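Local atomic coordinates of cupin 2, conserved barrel (Desulfitobacterium hafniense, PDB entry 2OZJ), a protein that is of unknown function but adopts the small beta-barrel fold of the cupin superfamily, whose members often bind a metal ion or small molecule inside the barrel. Residues T60-L65 / H94-K99. Residues are numbered along the deposited sequence; the frame is centred on the assembly and turned at random. Where two conformers were deposited one is given.
Sequences TLYLIL and HAIAGK
Tyr62 and His94 reach toward each other from opposite walls of the barrel and join at their polar ends, Tyr62 OH lying 2.7 Å from His94 NE2 in a hydrogen bond that either group could donate. NE2 lies near the plane of the phenol ring and OH near that of the imidazole, yet the two planes are turned by 62°. The rings meet rim to rim, centroids 5.5 Å apart, and neither lies over the other. The hydroxyl sits slightly nearer the CD2 side of the imidazole, 3.5 Å from His94 CD2. A second hydrogen bond, from His94 ND1 to the carbonyl of Lys92, grips the other ring nitrogen and limits imidazole rotation. The phenol is sandwiched between aliphatic groups: the methyl Thr60 CG2 stands over one face, toward the rim, while Ile96 CD1 lies beyond the opposite face, 4.4 Å from Tyr62 CD1. Ile96 arrives there by an extended side chain (chi1 174°, chi2 157°) pointing inward from its strand. A phenylalanine in place of Tyr62 would probably leave the buried His94 NE2 without its hydroxyl partner. Met104 touches both Tyr62 and Ile96, continuing the apolar lining, whereas Leu61 and Leu63, on the other side of strand 60-65, pack against the second subunit. The contact thus links, across the interior, the two facing antiparallel sheets of a cupin barrel, and His94 probably corresponds to the histidine of the second cupin motif, which is a metal ligand in many relatives.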
ATOM      1  N   THR A  60      11.530   3.509   2.428  1.00 10.29           N
ATOM      2  CA  THR A  60      10.653   2.365   2.579  1.00 11.09           C
ATOM      3  C   THR A  60       9.440   2.750   3.362  1.00 11.88           C
ATOM      4  O   THR A  60       9.545   3.514   4.311  1.00 11.73           O
ATOM      5  CB  THR A  60      11.359   1.258   3.355  1.00 13.71           C
ATOM      6  OG1 THR A  60      12.536   0.922   2.639  1.00 16.70           O
ATOM      7  CG2 THR A  60      10.480   0.022   3.475  1.00 12.54           C
ATOM      8  N   LEU A  61       8.275   2.285   2.948  0.50 13.93           N
ATOM      9  CA  LEU A  61       7.098   2.318   3.815  0.50 15.87           C
ATOM     10  C   LEU A  61       6.669   0.904   4.156  0.50 14.01           C
ATOM     11  O   LEU A  61       6.573   0.028   3.291  0.50 13.89           O
ATOM     12  CB  LEU A  61       5.933   3.094   3.212  0.50 15.80           C
ATOM     13  CG  LEU A  61       4.923   2.521   2.206  0.50 15.95           C
ATOM     14  CD1 LEU A  61       3.996   1.454   2.838  0.50 16.44           C
ATOM     15  CD2 LEU A  61       4.066   3.629   1.611  0.50 17.75           C
ATOM     16  N   TYR A  62       6.389   0.726   5.428  1.00 11.56           N
ATOM     17  CA  TYR A  62       5.845  -0.524   5.999  1.00 12.00           C
ATOM     18  C   TYR A  62       4.369  -0.283   6.385  1.00 13.35           C
ATOM     19  O   TYR A  62       4.028   0.719   7.034  1.00 13.41           O
ATOM     20  CB  TYR A  62       6.602  -0.932   7.246  1.00 15.86           C
ATOM     21  CG  TYR A  62       8.013  -1.308   6.999  1.00 12.79           C
ATOM     22  CD1 TYR A  62       8.306  -2.496   6.384  1.00 15.55           C
ATOM     23  CD2 TYR A  62       9.063  -0.488   7.377  1.00 12.00           C
ATOM     24  CE1 TYR A  62       9.609  -2.868   6.141  1.00 17.25           C
ATOM     25  CE2 TYR A  62      10.392  -0.863   7.128  1.00 16.70           C
ATOM     26  CZ  TYR A  62      10.641  -2.050   6.515  1.00 14.38           C
ATOM     27  OH  TYR A  62      11.931  -2.453   6.258  1.00 18.95           O
ATOM     28  N   LEU A  63       3.514  -1.219   6.009  1.00 12.25           N
ATOM     29  CA  LEU A  63       2.094  -1.205   6.353  1.00 13.32           C
ATOM     30  C   LEU A  63       1.730  -2.537   6.975  1.00 12.55           C
ATOM     31  O   LEU A  63       1.892  -3.583   6.338  1.00 15.26           O
ATOM     32  CB  LEU A  63       1.201  -0.936   5.153  1.00 12.18           C
ATOM     33  CG  LEU A  63      -0.321  -1.036   5.365  1.00 16.10           C
ATOM     34  CD1 LEU A  63      -0.966   0.108   6.203  1.00 18.62           C
ATOM     35  CD2 LEU A  63      -0.964  -1.043   3.945  1.00 17.01           C
ATOM     36  N   ILE A  64       1.286  -2.500   8.237  1.00 14.35           N
ATOM     37  CA  ILE A  64       0.935  -3.728   8.931  1.00 12.18           C
ATOM     38  C   ILE A  64      -0.473  -4.154   8.521  1.00 13.70           C
ATOM     39  O   ILE A  64      -1.407  -3.376   8.624  1.00 15.23           O
ATOM     40  CB  ILE A  64       1.030  -3.594  10.452  1.00 15.22           C
ATOM     41  CG1 ILE A  64       2.376  -3.021  10.844  1.00 16.32           C
ATOM     42  CG2 ILE A  64       0.831  -4.978  11.129  1.00 17.03           C
ATOM     43  CD1 ILE A  64       3.537  -3.814  10.374  1.00 20.14           C
ATOM     44  N   LEU A  65      -0.608  -5.375   8.022  1.00 12.09           N
ATOM     45  CA  LEU A  65      -1.878  -5.866   7.525  1.00 13.91           C
ATOM     46  C   LEU A  65      -2.636  -6.648   8.600  1.00 14.24           C
ATOM     47  O   LEU A  65      -3.864  -6.611   8.668  1.00 17.75           O
ATOM     48  CB  LEU A  65      -1.659  -6.759   6.308  1.00 13.92           C
ATOM     49  CG  LEU A  65      -0.929  -6.104   5.139  1.00 13.26           C
ATOM     50  CD1 LEU A  65      -0.691  -7.137   4.054  1.00 14.81           C
ATOM     51  CD2 LEU A  65      -1.677  -4.877   4.604  1.00 14.25           C
ATOM     52  N   HIS A  94      17.687  -0.414  10.512  1.00 15.96           N
ATOM     53  CA  HIS A  94      16.487  -0.772  11.258  1.00 16.69           C
ATOM     54  C   HIS A  94      16.263  -2.280  11.204  1.00 16.49           C
ATOM     55  O   HIS A  94      16.828  -2.972  10.363  1.00 20.00           O
ATOM     56  CB  HIS A  94      15.244  -0.016  10.730  1.00 15.32           C
ATOM     57  CG  HIS A  94      14.828  -0.393   9.345  1.00 13.98           C
ATOM     58  ND1 HIS A  94      15.565  -0.059   8.228  1.00 14.73           N
ATOM     59  CD2 HIS A  94      13.739  -1.053   8.891  1.00 14.24           C
ATOM     60  CE1 HIS A  94      14.944  -0.498   7.149  1.00 16.01           C
ATOM     61  NE2 HIS A  94      13.844  -1.123   7.524  1.00 16.51           N
ATOM     62  N   ALA A  95      15.430  -2.771  12.112  1.00 18.30           N
ATOM     63  CA  ALA A  95      15.006  -4.171  12.103  1.00 17.55           C
ATOM     64  C   ALA A  95      13.532  -4.257  12.465  1.00 19.20           C
ATOM     65  O   ALA A  95      13.008  -3.432  13.195  1.00 21.99           O
ATOM     66  CB  ALA A  95      15.859  -5.022  13.059  1.00 17.11           C
ATOM     67  N   ILE A  96      12.848  -5.250  11.926  1.00 19.66           N
ATOM     68  CA  ILE A  96      11.456  -5.432  12.232  1.00 21.08           C
ATOM     69  C   ILE A  96      11.265  -6.878  12.719  1.00 21.93           C
ATOM     70  O   ILE A  96      11.911  -7.807  12.237  1.00 25.23           O
ATOM     71  CB  ILE A  96      10.552  -4.903  11.025  1.00 23.82           C
ATOM     72  CG1 ILE A  96       9.073  -5.207  11.229  1.00 27.14           C
ATOM     73  CG2 ILE A  96      11.036  -5.364   9.629  1.00 25.13           C
ATOM     74  CD1 ILE A  96       8.205  -4.218  10.405  1.00 25.50           C
ATOM     75  N   ALA A  97      10.457  -7.047  13.756  1.00 19.59           N
ATOM     76  CA  ALA A  97      10.203  -8.344  14.375  1.00 18.48           C
ATOM     77  C   ALA A  97       8.734  -8.415  14.674  1.00 20.39           C
ATOM     78  O   ALA A  97       8.096  -7.391  14.880  1.00 24.33           O
ATOM     79  CB  ALA A  97      10.983  -8.493  15.629  1.00 17.07           C
ATOM     80  N   GLY A  98       8.180  -9.612  14.664  1.00 20.34           N
ATOM     81  CA  GLY A  98       6.782  -9.805  15.020  1.00 18.94           C
ATOM     82  C   GLY A  98       6.608  -9.866  16.518  1.00 19.94           C
ATOM     83  O   GLY A  98       7.504 -10.303  17.248  1.00 21.21           O
ATOM     84  N   LYS A  99       5.452  -9.412  16.975  1.00 19.44           N
ATOM     85  CA  LYS A  99       4.990  -9.690  18.327  1.00 22.33           C
ATOM     86  C   LYS A  99       3.977 -10.784  18.080  1.00 21.84           C
ATOM     87  O   LYS A  99       2.797 -10.523  17.909  1.00 25.99           O
ATOM     88  CB  LYS A  99       4.351  -8.458  18.955  1.00 22.61           C
ATOM     89  CG  LYS A  99       5.362  -7.416  19.420  1.00 28.48           C
ATOM     90  CD  LYS A  99       4.707  -6.091  19.866  1.00 30.86           C
ATOM     91  CE  LYS A  99       3.726  -6.264  20.991  1.00 37.60           C
ATOM     92  NZ  LYS A  99       3.313  -4.931  21.539  1.00 43.47           N
TER